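PDB 2G2Q: glutaredoxin-2 from Vaccinia virus, which acts as a thiol-disulfide transfer protein in the cytoplasmic pathway that forms disulfide bonds in virion membrane proteins, and is required for virion morphogenesis and virus replication. Local coordinates for residues 88-93 and 108-113. Numbering follows the deposited sequence.
Sequences INKSLD and KSEIEK
E110 reaches from helix 104-113 to the short 3-10 turn at 89-91, placing its carboxylate among I88, K90 and S91. Its CG lies anti to the carbonyl carbon (chi1 -62°) and the chain runs extended beyond it, which carries the carboxylate clear of the helix. I88 CA stands over one face of the carboxylate, tilted from its normal, while K90 CB and S91 CB lie to the other side of its plane. E110 OE1 sits against the base of the K90 side chain, 3.2 Å from K90 CB. E110 OE2 lies beside I88 and S91, with I88 CA 3.3 Å from E110 OE2. S91 OG, near the carboxylate plane, is 3.2 Å from E110 OE2, yet no hydrogen bond joins the pair. The S91 hydroxyl is instead turned back into its own turn by a chi1 of 71°, and S91 OG donates to I88 O over 2.7 Å, meeting a lone pair in the carbonyl plane at a C=O...OG angle of 140°. I88 O also accepts from the backbone N of S91. On the buried side, I88 and S91 touch L107 of the same helix, and backbone hydrogen bonding of S91 with N103, just before the helix, also ties down this loop of the thioredoxin fold. I88 O and E110 OE2 face each other as two acceptors 3.4 Å apart, and the hydroxyl proton of S91 is already committed. The packing therefore probably carries a mild electrostatic penalty, which K90 may partly offset, although K90 NZ stays 6.8 Å from E110 OE1, too far for a salt bridge.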
loop_
_atom_site.group_PDB
_atom_site.type_symbol
_atom_site.label_atom_id
_atom_site.label_comp_id
_atom_site.label_asym_id
_atom_site.label_seq_id
_atom_site.Cartn_x
_atom_site.Cartn_y
_atom_site.Cartn_z
ATOM N N ILE A 88 5.693 4.908 -2.837
ATOM C CA ILE A 88 4.442 5.331 -3.478
ATOM C C ILE A 88 3.844 6.680 -3.050
ATOM O O ILE A 88 2.891 7.153 -3.672
ATOM C CB ILE A 88 3.360 4.280 -3.257
ATOM C CG1 ILE A 88 3.039 4.177 -1.757
ATOM C CG2 ILE A 88 3.796 2.965 -3.878
ATOM C CD1 ILE A 88 1.947 3.215 -1.424
ATOM N N ASN A 89 4.396 7.289 -2.005
ATOM C CA ASN A 89 3.812 8.496 -1.426
ATOM C C ASN A 89 3.545 9.627 -2.419
ATOM O O ASN A 89 2.457 10.218 -2.404
ATOM C CB ASN A 89 4.658 8.996 -0.259
ATOM C CG ASN A 89 4.599 8.071 0.938
ATOM O OD1 ASN A 89 4.801 6.859 0.819
ATOM N ND2 ASN A 89 4.326 8.640 2.111
ATOM N N LYS A 90 4.529 9.909 -3.282
ATOM C CA LYS A 90 4.434 11.002 -4.267
ATOM C C LYS A 90 3.303 10.836 -5.299
ATOM O O LYS A 90 2.862 11.811 -5.895
ATOM C CB LYS A 90 5.771 11.190 -4.993
ATOM C CG LYS A 90 6.830 11.980 -4.223
ATOM C CD LYS A 90 8.194 11.814 -4.899
ATOM C CE LYS A 90 9.368 12.172 -3.979
ATOM N NZ LYS A 90 9.623 13.645 -3.965
ATOM N N SER A 91 2.848 9.599 -5.503
ATOM C CA SER A 91 1.727 9.313 -6.393
ATOM C C SER A 91 0.377 9.403 -5.670
ATOM O O SER A 91 -0.677 9.291 -6.299
ATOM C CB SER A 91 1.884 7.924 -7.009
ATOM O OG SER A 91 1.669 6.918 -6.039
ATOM N N LEU A 92 0.421 9.600 -4.354
ATOM C CA LEU A 92 -0.787 9.628 -3.536
ATOM C C LEU A 92 -1.168 11.027 -3.078
ATOM O O LEU A 92 -0.309 11.822 -2.719
ATOM C CB LEU A 92 -0.625 8.718 -2.312
ATOM C CG LEU A 92 -1.149 7.281 -2.380
ATOM C CD1 LEU A 92 -1.248 6.743 -3.799
ATOM C CD2 LEU A 92 -0.278 6.377 -1.509
ATOM N N ASP A 93 -2.468 11.315 -3.099
ATOM C CA ASP A 93 -3.009 12.517 -2.477
ATOM C C ASP A 93 -4.300 12.179 -1.724
ATOM O O ASP A 93 -5.390 12.203 -2.308
ATOM C CB ASP A 93 -3.256 13.614 -3.513
ATOM C CG ASP A 93 -3.812 14.896 -2.892
ATOM O OD1 ASP A 93 -4.121 14.904 -1.674
ATOM O OD2 ASP A 93 -3.940 15.908 -3.621
ATOM N N LYS A 108 3.411 4.175 -11.733
ATOM C CA LYS A 108 4.146 3.330 -12.658
ATOM C C LYS A 108 5.661 3.557 -12.539
ATOM O O LYS A 108 6.421 2.591 -12.363
ATOM C CB LYS A 108 3.676 3.518 -14.105
ATOM C CG LYS A 108 4.250 2.444 -15.037
ATOM C CD LYS A 108 3.814 2.569 -16.508
ATOM C CE LYS A 108 4.262 1.309 -17.285
ATOM N NZ LYS A 108 3.712 1.192 -18.678
ATOM N N SER A 109 6.083 4.822 -12.626
ATOM C CA SER A 109 7.494 5.196 -12.466
ATOM C C SER A 109 8.085 4.649 -11.174
ATOM O O SER A 109 9.156 4.038 -11.201
ATOM C CB SER A 109 7.685 6.718 -12.458
ATOM O OG SER A 109 7.139 7.334 -13.603
ATOM N N GLU A 110 7.399 4.889 -10.052
ATOM C CA GLU A 110 7.905 4.503 -8.739
ATOM C C GLU A 110 8.063 2.984 -8.624
ATOM O O GLU A 110 9.030 2.489 -8.016
ATOM C CB GLU A 110 7.002 5.044 -7.625
ATOM C CG GLU A 110 6.936 6.590 -7.587
ATOM C CD GLU A 110 5.909 7.132 -6.580
ATOM O OE1 GLU A 110 6.231 8.107 -5.865
ATOM O OE2 GLU A 110 4.782 6.587 -6.496
ATOM N N ILE A 111 7.110 2.250 -9.202
ATOM C CA ILE A 111 7.156 0.792 -9.211
ATOM C C ILE A 111 8.320 0.317 -10.090
ATOM O O ILE A 111 9.000 -0.654 -9.775
ATOM C CB ILE A 111 5.837 0.187 -9.750
ATOM C CG1 ILE A 111 4.720 0.341 -8.729
ATOM C CG2 ILE A 111 6.017 -1.296 -10.128
ATOM C CD1 ILE A 111 3.348 0.071 -9.342
ATOM N N GLU A 112 8.539 1.009 -11.194
ATOM C CA GLU A 112 9.549 0.573 -12.127
ATOM C C GLU A 112 10.974 0.840 -11.660
ATOM O O GLU A 112 11.866 0.076 -11.984
ATOM C CB GLU A 112 9.264 1.120 -13.528
ATOM C CG GLU A 112 8.106 0.360 -14.189
ATOM C CD GLU A 112 7.770 0.860 -15.573
ATOM O OE1 GLU A 112 7.404 0.020 -16.425
ATOM O OE2 GLU A 112 7.874 2.088 -15.821
ATOM N N LYS A 113 11.161 1.889 -10.867
ATOM C CA LYS A 113 12.482 2.308 -10.370
ATOM C C LYS A 113 12.877 1.633 -9.055
ATOM O O LYS A 113 14.016 1.732 -8.623
ATOM C CB LYS A 113 12.508 3.820 -10.144
ATOM C CG LYS A 113 12.424 4.685 -11.394
ATOM C CD LYS A 113 11.910 6.089 -11.022
ATOM C CE LYS A 113 12.719 7.206 -11.679
ATOM N NZ LYS A 113 12.294 7.600 -13.064
#